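Local coordinates for uncharacterized protein (Sinorhizobium meliloti, PDB 4DNH), which is of unknown function but adopts a TIM-barrel fold and probably belongs to the dihydrodipicolinate synthase family, at residues A[258-263]-A[277-282]; A[309-314]-A[365-370]. All coordinates share one frame; numbering follows the deposited sequence.

Contact 1. Residues A[258-263]-A[277-282]; sequences FNYAEL and GIFDAI
Tyr260 lays one face of its ring against the CG2 methyl of Ile278, a CH-pi contact in which the methyl sits 4.1 Å from the ring centroid, 17° off the normal. The methyl is displaced toward the rim and comes nearest at Tyr260 CE1, with the two side chains crossing at about a right angle. Phe279 brings its own ring up obliquely, CE1 lying 4.0 Å from Tyr260 CD2. Ile282, whose side chain runs counter to that of the tyrosine, brings CD1 to 3.9 Å from Tyr260 OH. They lie just after the last two strands of a closed parallel eight-stranded (TIM) barrel: helix 260-265 follows strand 251-254, and the short helix 278-281 follows strand 273-276. With CB already pointing toward 277-282, a chi1 of 56° sets CG between the backbone N and the carbonyl carbon and directs the ring to Ile278. Tyrosine suits this place, since its ring carbons give Ile278 and Phe279 an apolar surface, while its buried OH, with Ile282 CD1 beside it, is hydrogen-bonded to Thr308 OG1 of helix 308-315. Replacing the tyrosine by alanine would remove ring and hydroxyl and is likely to leave Ile278 and Phe279 without their aromatic neighbour and Thr308 without its phenolic partner.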
loop_
_atom_site.group_PDB
_atom_site.type_symbol
_atom_site.label_atom_id
_atom_site.label_comp_id
_atom_site.label_asym_id
_atom_site.label_seq_id
_atom_site.Cartn_x
_atom_site.Cartn_y
_atom_site.Cartn_z
ATOM N N PHE A 258 -1.800 -9.946 -4.666
ATOM C CA PHE A 258 -2.180 -11.352 -4.868
ATOM C C PHE A 258 -1.023 -12.201 -5.381
ATOM O O PHE A 258 -0.987 -13.413 -5.155
ATOM C CB PHE A 258 -3.331 -11.452 -5.862
ATOM C CG PHE A 258 -4.682 -11.495 -5.227
ATOM C CD1 PHE A 258 -5.213 -10.366 -4.612
ATOM C CD2 PHE A 258 -5.443 -12.661 -5.274
ATOM C CE1 PHE A 258 -6.466 -10.401 -4.029
ATOM C CE2 PHE A 258 -6.705 -12.706 -4.698
ATOM C CZ PHE A 258 -7.212 -11.572 -4.074
ATOM N N ASN A 259 -0.071 -11.546 -6.049
ATOM C CA ASN A 259 0.947 -12.211 -6.866
ATOM C C ASN A 259 2.390 -11.744 -6.698
ATOM O O ASN A 259 3.264 -12.135 -7.483
ATOM C CB ASN A 259 0.543 -12.060 -8.313
ATOM C CG ASN A 259 -0.725 -12.810 -8.612
ATOM O OD1 ASN A 259 -0.800 -14.012 -8.374
ATOM N ND2 ASN A 259 -1.748 -12.101 -9.082
ATOM N N TYR A 260 2.628 -10.931 -5.669
ATOM C CA TYR A 260 3.930 -10.327 -5.380
ATOM C C TYR A 260 5.145 -11.275 -5.349
ATOM O O TYR A 260 6.203 -10.943 -5.893
ATOM C CB TYR A 260 3.855 -9.510 -4.084
ATOM C CG TYR A 260 3.383 -10.275 -2.860
ATOM C CD1 TYR A 260 2.021 -10.478 -2.613
ATOM C CD2 TYR A 260 4.302 -10.778 -1.932
ATOM C CE1 TYR A 260 1.592 -11.178 -1.491
ATOM C CE2 TYR A 260 3.886 -11.479 -0.806
ATOM C CZ TYR A 260 2.529 -11.680 -0.586
ATOM O OH TYR A 260 2.116 -12.382 0.542
ATOM N N ALA A 261 5.012 -12.438 -4.722
ATOM C CA ALA A 261 6.144 -13.370 -4.635
ATOM C C ALA A 261 6.636 -13.784 -6.023
ATOM O O ALA A 261 7.832 -13.670 -6.309
ATOM C CB ALA A 261 5.792 -14.589 -3.792
ATOM N N GLU A 262 5.700 -14.224 -6.878
ATOM C CA GLU A 262 5.984 -14.628 -8.255
ATOM C C GLU A 262 6.594 -13.494 -9.071
ATOM O O GLU A 262 7.555 -13.712 -9.824
ATOM C CB GLU A 262 4.715 -15.144 -8.957
ATOM C CG GLU A 262 4.968 -15.657 -10.372
ATOM C CD GLU A 262 3.701 -15.905 -11.187
ATOM O OE1 GLU A 262 2.648 -16.224 -10.588
ATOM O OE2 GLU A 262 3.763 -15.798 -12.443
ATOM N N LEU A 263 6.029 -12.298 -8.926
ATOM C CA LEU A 263 6.455 -11.139 -9.709
ATOM C C LEU A 263 7.794 -10.560 -9.262
ATOM O O LEU A 263 8.627 -10.216 -10.111
ATOM C CB LEU A 263 5.370 -10.059 -9.707
ATOM C CG LEU A 263 3.993 -10.469 -10.248
ATOM C CD1 LEU A 263 2.921 -9.492 -9.793
ATOM C CD2 LEU A 263 4.032 -10.565 -11.759
ATOM N N GLY A 277 0.951 -2.605 -0.177
ATOM C CA GLY A 277 0.255 -2.528 1.106
ATOM C C GLY A 277 0.453 -3.794 1.934
ATOM O O GLY A 277 0.440 -3.730 3.155
ATOM N N ILE A 278 0.651 -4.947 1.287
ATOM C CA ILE A 278 0.884 -6.182 2.045
ATOM C C ILE A 278 2.230 -6.152 2.797
ATOM O O ILE A 278 2.363 -6.744 3.866
ATOM C CB ILE A 278 0.692 -7.479 1.192
ATOM C CG1 ILE A 278 0.856 -8.752 2.041
ATOM C CG2 ILE A 278 1.662 -7.534 0.017
ATOM C CD1 ILE A 278 -0.230 -8.974 3.068
ATOM N N PHE A 279 3.216 -5.447 2.251
ATOM C CA PHE A 279 4.522 -5.352 2.897
ATOM C C PHE A 279 4.478 -4.615 4.228
ATOM O O PHE A 279 5.342 -4.798 5.078
ATOM C CB PHE A 279 5.544 -4.747 1.949
ATOM C CG PHE A 279 6.178 -5.761 1.043
ATOM C CD1 PHE A 279 5.685 -7.064 0.990
ATOM C CD2 PHE A 279 7.234 -5.413 0.230
ATOM C CE1 PHE A 279 6.254 -8.001 0.168
ATOM C CE2 PHE A 279 7.813 -6.346 -0.602
ATOM C CZ PHE A 279 7.324 -7.647 -0.634
ATOM N N ASP A 280 3.455 -3.791 4.396
ATOM C CA ASP A 280 3.151 -3.191 5.667
ATOM C C ASP A 280 2.793 -4.318 6.668
ATOM O O ASP A 280 3.490 -4.503 7.680
ATOM C CB ASP A 280 2.012 -2.175 5.471
ATOM C CG ASP A 280 1.355 -1.741 6.778
ATOM O OD1 ASP A 280 1.282 -2.544 7.743
ATOM O OD2 ASP A 280 0.885 -0.586 6.825
ATOM N N ALA A 281 1.741 -5.083 6.360
ATOM C CA ALA A 281 1.241 -6.143 7.249
ATOM C C ALA A 281 2.208 -7.308 7.528
ATOM O O ALA A 281 2.148 -7.924 8.605
ATOM C CB ALA A 281 -0.088 -6.675 6.734
ATOM N N ILE A 282 3.091 -7.617 6.579
ATOM C CA ILE A 282 4.068 -8.698 6.782
ATOM C C ILE A 282 5.523 -8.201 6.753
ATOM O O ILE A 282 6.461 -8.965 6.442
ATOM C CB ILE A 282 3.875 -9.846 5.755
ATOM C CG1 ILE A 282 4.225 -9.367 4.343
ATOM C CG2 ILE A 282 2.458 -10.414 5.826
ATOM C CD1 ILE A 282 4.112 -10.434 3.276
#

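Contact 2. Residues A[309-314]-A[365-370]; sequences VPLSRH and AGALAD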
loop_
_atom_site.group_PDB
_atom_site.type_symbol
_atom_site.label_atom_id
_atom_site.label_comp_id
_atom_site.label_asym_id
_atom_site.label_seq_id
_atom_site.Cartn_x
_atom_site.Cartn_y
_atom_site.Cartn_z
ATOM N N VAL A 309 1.299 -15.527 1.161
ATOM C CA VAL A 309 0.451 -15.309 -0.004
ATOM C C VAL A 309 -1.032 -15.638 0.262
ATOM O O VAL A 309 -1.907 -14.843 -0.092
ATOM C CB VAL A 309 1.017 -16.033 -1.255
ATOM C CG1 VAL A 309 0.008 -16.033 -2.401
ATOM C CG2 VAL A 309 2.342 -15.398 -1.679
ATOM N N PRO A 310 -1.322 -16.792 0.903
ATOM C CA PRO A 310 -2.737 -17.034 1.179
ATOM C C PRO A 310 -3.319 -15.966 2.111
ATOM O O PRO A 310 -4.433 -15.521 1.891
ATOM C CB PRO A 310 -2.742 -18.417 1.853
ATOM C CG PRO A 310 -1.526 -19.079 1.339
ATOM C CD PRO A 310 -0.501 -17.989 1.179
ATOM N N LEU A 311 -2.559 -15.566 3.129
ATOM C CA LEU A 311 -2.954 -14.519 4.059
ATOM C C LEU A 311 -3.254 -13.238 3.296
ATOM O O LEU A 311 -4.295 -12.613 3.496
ATOM C CB LEU A 311 -1.851 -14.285 5.087
ATOM C CG LEU A 311 -1.903 -12.957 5.861
ATOM C CD1 LEU A 311 -3.068 -12.916 6.845
ATOM C CD2 LEU A 311 -0.566 -12.724 6.565
ATOM N N SER A 312 -2.347 -12.857 2.411
ATOM C CA SER A 312 -2.563 -11.692 1.586
ATOM C C SER A 312 -3.845 -11.752 0.719
ATOM O O SER A 312 -4.622 -10.805 0.685
ATOM C CB SER A 312 -1.352 -11.471 0.691
ATOM O OG SER A 312 -1.383 -10.139 0.226
ATOM N N ARG A 313 -4.044 -12.846 -0.003
ATOM C CA ARG A 313 -5.227 -12.991 -0.828
ATOM C C ARG A 313 -6.495 -12.871 0.004
ATOM O O ARG A 313 -7.505 -12.349 -0.465
ATOM C CB ARG A 313 -5.185 -14.315 -1.568
ATOM C CG ARG A 313 -4.069 -14.314 -2.595
ATOM C CD ARG A 313 -3.782 -15.674 -3.187
ATOM N NE ARG A 313 -2.839 -15.489 -4.281
ATOM C CZ ARG A 313 -2.388 -16.453 -5.074
ATOM N NH1 ARG A 313 -2.789 -17.710 -4.912
ATOM N NH2 ARG A 313 -1.530 -16.147 -6.031
ATOM N N HIS A 314 -6.422 -13.324 1.253
ATOM C CA HIS A 314 -7.544 -13.219 2.172
ATOM C C HIS A 314 -7.783 -11.782 2.586
ATOM O O HIS A 314 -8.920 -11.298 2.553
ATOM C CB HIS A 314 -7.338 -14.129 3.374
ATOM C CG HIS A 314 -8.415 -13.988 4.428
ATOM N ND1 HIS A 314 -9.622 -14.596 4.323
ATOM C CD2 HIS A 314 -8.435 -13.269 5.629
ATOM C CE1 HIS A 314 -10.373 -14.292 5.401
ATOM N NE2 HIS A 314 -9.647 -13.479 6.202
ATOM N N ALA A 365 1.605 -18.245 8.585
ATOM C CA ALA A 365 2.506 -17.538 7.694
ATOM C C ALA A 365 3.681 -16.969 8.480
ATOM O O ALA A 365 4.536 -16.299 7.909
ATOM C CB ALA A 365 1.772 -16.427 6.978
ATOM N N GLY A 366 3.708 -17.241 9.788
ATOM C CA GLY A 366 4.744 -16.748 10.688
ATOM C C GLY A 366 4.703 -15.243 10.837
ATOM O O GLY A 366 5.712 -14.627 11.208
ATOM N N ALA A 367 3.530 -14.661 10.549
ATOM C CA ALA A 367 3.303 -13.204 10.581
ATOM C C ALA A 367 2.782 -12.667 11.917
ATOM O O ALA A 367 2.533 -11.462 12.044
ATOM C CB ALA A 367 2.377 -12.776 9.438
ATOM N N LEU A 368 2.605 -13.538 12.903
ATOM C CA LEU A 368 2.327 -13.089 14.276
ATOM C C LEU A 368 3.637 -12.980 15.060
ATOM O O LEU A 368 4.161 -13.990 15.547
ATOM C CB LEU A 368 1.367 -14.049 14.987
ATOM C CG LEU A 368 0.004 -14.301 14.349
ATOM C CD1 LEU A 368 -0.739 -15.351 15.154
ATOM C CD2 LEU A 368 -0.810 -13.009 14.253
ATOM N N ALA A 369 4.180 -11.767 15.161
ATOM C CA ALA A 369 5.466 -11.538 15.862
ATOM C C ALA A 369 5.441 -12.078 17.289
ATOM O O ALA A 369 6.426 -12.664 17.763
ATOM C CB ALA A 369 5.840 -10.058 15.858
ATOM N N ASP A 370 4.298 -11.902 17.953
ATOM C CA ASP A 370 4.115 -12.347 19.334
ATOM C C ASP A 370 2.806 -13.142 19.494
ATOM O O ASP A 370 1.755 -12.560 19.787
ATOM C CB ASP A 370 4.146 -11.135 20.272
ATOM C CG ASP A 370 4.278 -11.522 21.730
ATOM O OD1 ASP A 370 4.506 -12.717 22.029
ATOM O OD2 ASP A 370 4.160 -10.617 22.582
#
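A Schellman motif ends helix 352-364, and the turn that follows it packs against helix 308-315, beyond the last strand of the barrel. Gly366 is the residue that leaves the helical conformation, with a positive phi of 66° that favours glycine, and two bonds lead back from here into the last helical turn. On either side of it in sequence, Ala365 and Ala367 direct their CB methyls toward the other segment, where Leu311 meets both. A single branch of the leucine does this work: CD2 lies 4.1 Å from Ala367 CB and 4.4 Å from Ala365 CB, so one methyl group is shared by two. Leu311 has CG anti to the backbone N, with chi1 at 162°, which carries the branched end outward from its helix toward the turn. The residue types fit the space. Leucine supplies reach from the helix, whereas alanine, with nothing beyond CB, lets the backbone of the turn come close; the CA atoms of Leu311 and Ala365 are 7.2 Å apart. Leu361 of helix 352-364 also touches Leu311, and thus the leucine packs on the end of that helix as well as on the turn that leaves it. Further along, Ala369 N is hydrogen-bonded to Asn334 OD1, a polar tie that holds the turn from another part of the chain. Between the two segments the touching groups are all methyls and all three residues are buried. Cohesion across this small interface, 85 Å² counting both sides, therefore rests on dispersion forces and the exclusion of water, with shape rather than bond direction fixing how the helix and turn sit together.

From the N terminus the chain first builds most of the barrel, reaching 258-263 after strand 251-254. Contact 1 then closes a short loop through the last strand, 273-276, to 277-282. Only after this does the chain enter helix 308-315, from which contact 2 closes a longer loop, half of it helical and without strands, to the turn before helix 371-384. The two loops follow in series, neither nesting nor crossing. The centres of the two contacts are about 10 Å apart, and helix 308-315 joins them: Arg313 NE is 2.9 Å from Phe258 O in a probable hydrogen bond, while Ser312 packs on Ile278. The segments after the last two barrel strands are thereby linked, through this helix, to the turn between helices 352-364 and 371-384.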